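Long-range contact in xylose isomerase-like TIM barrel domain-containing protein (Parabacteroides distasonis, PDB 4KW2), which is of unknown function but has the xylose isomerase-like TIM barrel fold, consistent with an isomerase or a related sugar-modifying enzyme: residues A[121-126]-A[142-147]. Numbering follows the deposited sequence.
Sequences VTVEPE and MEVAIH
V121, H147 and V123 bury the most surface in this contact, which zips together the fourth and fifth strands of the TIM barrel, parallel neighbours joined by helix 130-140 in a right-handed beta-alpha-beta crossover. V121 grips the partner strand at both backbone ends: its N donates to the O of E143 at 3.0 Å, and its O receives the N of A145 in an almost straight bond (175°). V123 repeats the pattern two residues on, its N bonded to the O of A145 and its O to the N of H147 at 2.7 Å. Both valines face the helical layer with V144 and I146. Both methyls of V121 rest against CG of selenomethionine M142, CG1 at 4.0 Å, while F109, F110 and A113 of helix 103-116 close over them. Cutting V121 back to alanine is likely to open a gap beside M142 CG and under F109 and F110, leaving the selenomethionine chain freer to turn. With chi1 at -55°, V123 sets CG2 between its backbone N and carbonyl carbon, and there it meets V144 CG1 at 3.5 Å, the two side chains crossing nearly at right angles. T122 and A145 turn to the barrel interior, where E52 bonds the threonine hydroxyl. At the C-terminal mouth, the E124 carboxylate and H147 ring planes are inclined by 20°; buried E124 OE1, partnerless in the model, stays 3.9 Å from H147 ND1, too far for a hydrogen bond.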
loop_
_atom_site.group_PDB
_atom_site.type_symbol
_atom_site.label_atom_id
_atom_site.label_comp_id
_atom_site.label_asym_id
_atom_site.label_seq_id
_atom_site.Cartn_x
_atom_site.Cartn_y
_atom_site.Cartn_z
ATOM N N VAL A 121 -4.293 19.545 -17.106
ATOM C CA VAL A 121 -5.155 18.601 -16.416
ATOM C C VAL A 121 -4.533 17.219 -16.549
ATOM O O VAL A 121 -4.006 16.873 -17.608
ATOM C CB VAL A 121 -6.607 18.612 -16.951
ATOM C CG1 VAL A 121 -7.255 19.966 -16.705
ATOM C CG2 VAL A 121 -6.669 18.265 -18.432
ATOM N N THR A 122 -4.557 16.456 -15.461
ATOM C CA THR A 122 -4.116 15.070 -15.485
ATOM C C THR A 122 -5.349 14.186 -15.588
ATOM O O THR A 122 -6.351 14.419 -14.906
ATOM C CB THR A 122 -3.284 14.703 -14.247
ATOM O OG1 THR A 122 -3.979 15.097 -13.065
ATOM C CG2 THR A 122 -1.949 15.409 -14.285
ATOM N N VAL A 123 -5.268 13.181 -16.459
ATOM C CA VAL A 123 -6.427 12.400 -16.870
ATOM C C VAL A 123 -6.080 10.932 -17.100
ATOM O O VAL A 123 -4.957 10.597 -17.465
ATOM C CB VAL A 123 -7.055 12.971 -18.165
ATOM C CG1 VAL A 123 -7.394 14.442 -17.996
ATOM C CG2 VAL A 123 -6.131 12.785 -19.363
ATOM N N GLU A 124 -7.068 10.070 -16.889
ATOM C CA GLU A 124 -6.929 8.632 -17.093
ATOM C C GLU A 124 -8.118 8.165 -17.928
ATOM O O GLU A 124 -9.100 7.666 -17.381
ATOM C CB GLU A 124 -6.878 7.908 -15.741
ATOM C CG GLU A 124 -6.659 6.401 -15.831
ATOM C CD GLU A 124 -6.312 5.762 -14.494
ATOM O OE1 GLU A 124 -5.636 6.407 -13.665
ATOM O OE2 GLU A 124 -6.711 4.600 -14.274
ATOM N N PRO A 125 -8.042 8.352 -19.257
ATOM C CA PRO A 125 -9.141 8.037 -20.142
ATOM C C PRO A 125 -8.963 6.699 -20.837
ATOM O O PRO A 125 -7.894 6.095 -20.755
ATOM C CB PRO A 125 -9.047 9.152 -21.178
ATOM C CG PRO A 125 -7.573 9.404 -21.299
ATOM C CD PRO A 125 -6.922 8.932 -20.021
ATOM N N GLU A 126 -10.011 6.250 -21.516
ATOM C CA GLU A 126 -9.903 5.141 -22.450
ATOM C C GLU A 126 -9.349 5.677 -23.763
ATOM O O GLU A 126 -9.400 6.883 -24.019
ATOM C CB GLU A 126 -11.268 4.492 -22.684
ATOM C CG GLU A 126 -11.805 3.722 -21.487
ATOM C CD GLU A 126 -13.250 3.293 -21.661
ATOM O OE1 GLU A 126 -14.016 4.009 -22.346
ATOM O OE2 GLU A 126 -13.625 2.240 -21.104
HETATM N N MSE A 142 -5.737 23.880 -23.269
HETATM C CA MSE A 142 -5.388 23.171 -22.045
HETATM C C MSE A 142 -4.434 22.063 -22.373
HETATM O O MSE A 142 -4.657 21.301 -23.311
HETATM C CB MSE A 142 -6.681 22.587 -21.473
HETATM C CG MSE A 142 -6.521 21.982 -20.082
HETATM SE SE MSE A 142 -5.968 23.352 -18.785
HETATM C CE MSE A 142 -7.519 24.543 -18.986
ATOM N N GLU A 143 -3.355 21.956 -21.609
ATOM C CA GLU A 143 -2.456 20.821 -21.745
ATOM C C GLU A 143 -3.031 19.619 -21.009
ATOM O O GLU A 143 -3.729 19.765 -20.008
ATOM C CB GLU A 143 -1.063 21.166 -21.233
ATOM C CG GLU A 143 -0.366 22.201 -22.097
ATOM C CD GLU A 143 1.090 22.378 -21.731
ATOM O OE1 GLU A 143 1.387 22.624 -20.540
ATOM O OE2 GLU A 143 1.936 22.272 -22.642
ATOM N N VAL A 144 -2.744 18.433 -21.530
ATOM C CA VAL A 144 -3.308 17.193 -21.019
ATOM C C VAL A 144 -2.175 16.212 -20.731
ATOM O O VAL A 144 -1.372 15.909 -21.614
ATOM C CB VAL A 144 -4.291 16.575 -22.035
ATOM C CG1 VAL A 144 -4.931 15.312 -21.473
ATOM C CG2 VAL A 144 -5.360 17.589 -22.418
ATOM N N ALA A 145 -2.098 15.749 -19.487
ATOM C CA ALA A 145 -1.121 14.745 -19.093
ATOM C C ALA A 145 -1.856 13.438 -18.823
ATOM O O ALA A 145 -2.586 13.313 -17.833
ATOM C CB ALA A 145 -0.356 15.199 -17.863
ATOM N N ILE A 146 -1.659 12.472 -19.715
ATOM C CA ILE A 146 -2.363 11.199 -19.657
ATOM C C ILE A 146 -1.648 10.237 -18.713
ATOM O O ILE A 146 -0.446 10.029 -18.814
ATOM C CB ILE A 146 -2.516 10.584 -21.065
ATOM C CG1 ILE A 146 -3.433 11.472 -21.914
ATOM C CG2 ILE A 146 -3.078 9.167 -20.993
ATOM C CD1 ILE A 146 -3.317 11.235 -23.405
ATOM N N HIS A 147 -2.417 9.675 -17.791
ATOM C CA HIS A 147 -1.947 8.713 -16.809
ATOM C C HIS A 147 -2.590 7.377 -17.193
ATOM O O HIS A 147 -3.812 7.245 -17.152
ATOM C CB HIS A 147 -2.428 9.174 -15.431
ATOM C CG HIS A 147 -1.794 8.465 -14.277
ATOM N ND1 HIS A 147 -1.782 7.092 -14.153
ATOM C CD2 HIS A 147 -1.193 8.949 -13.165
ATOM C CE1 HIS A 147 -1.175 6.760 -13.028
ATOM N NE2 HIS A 147 -0.810 7.868 -12.408
#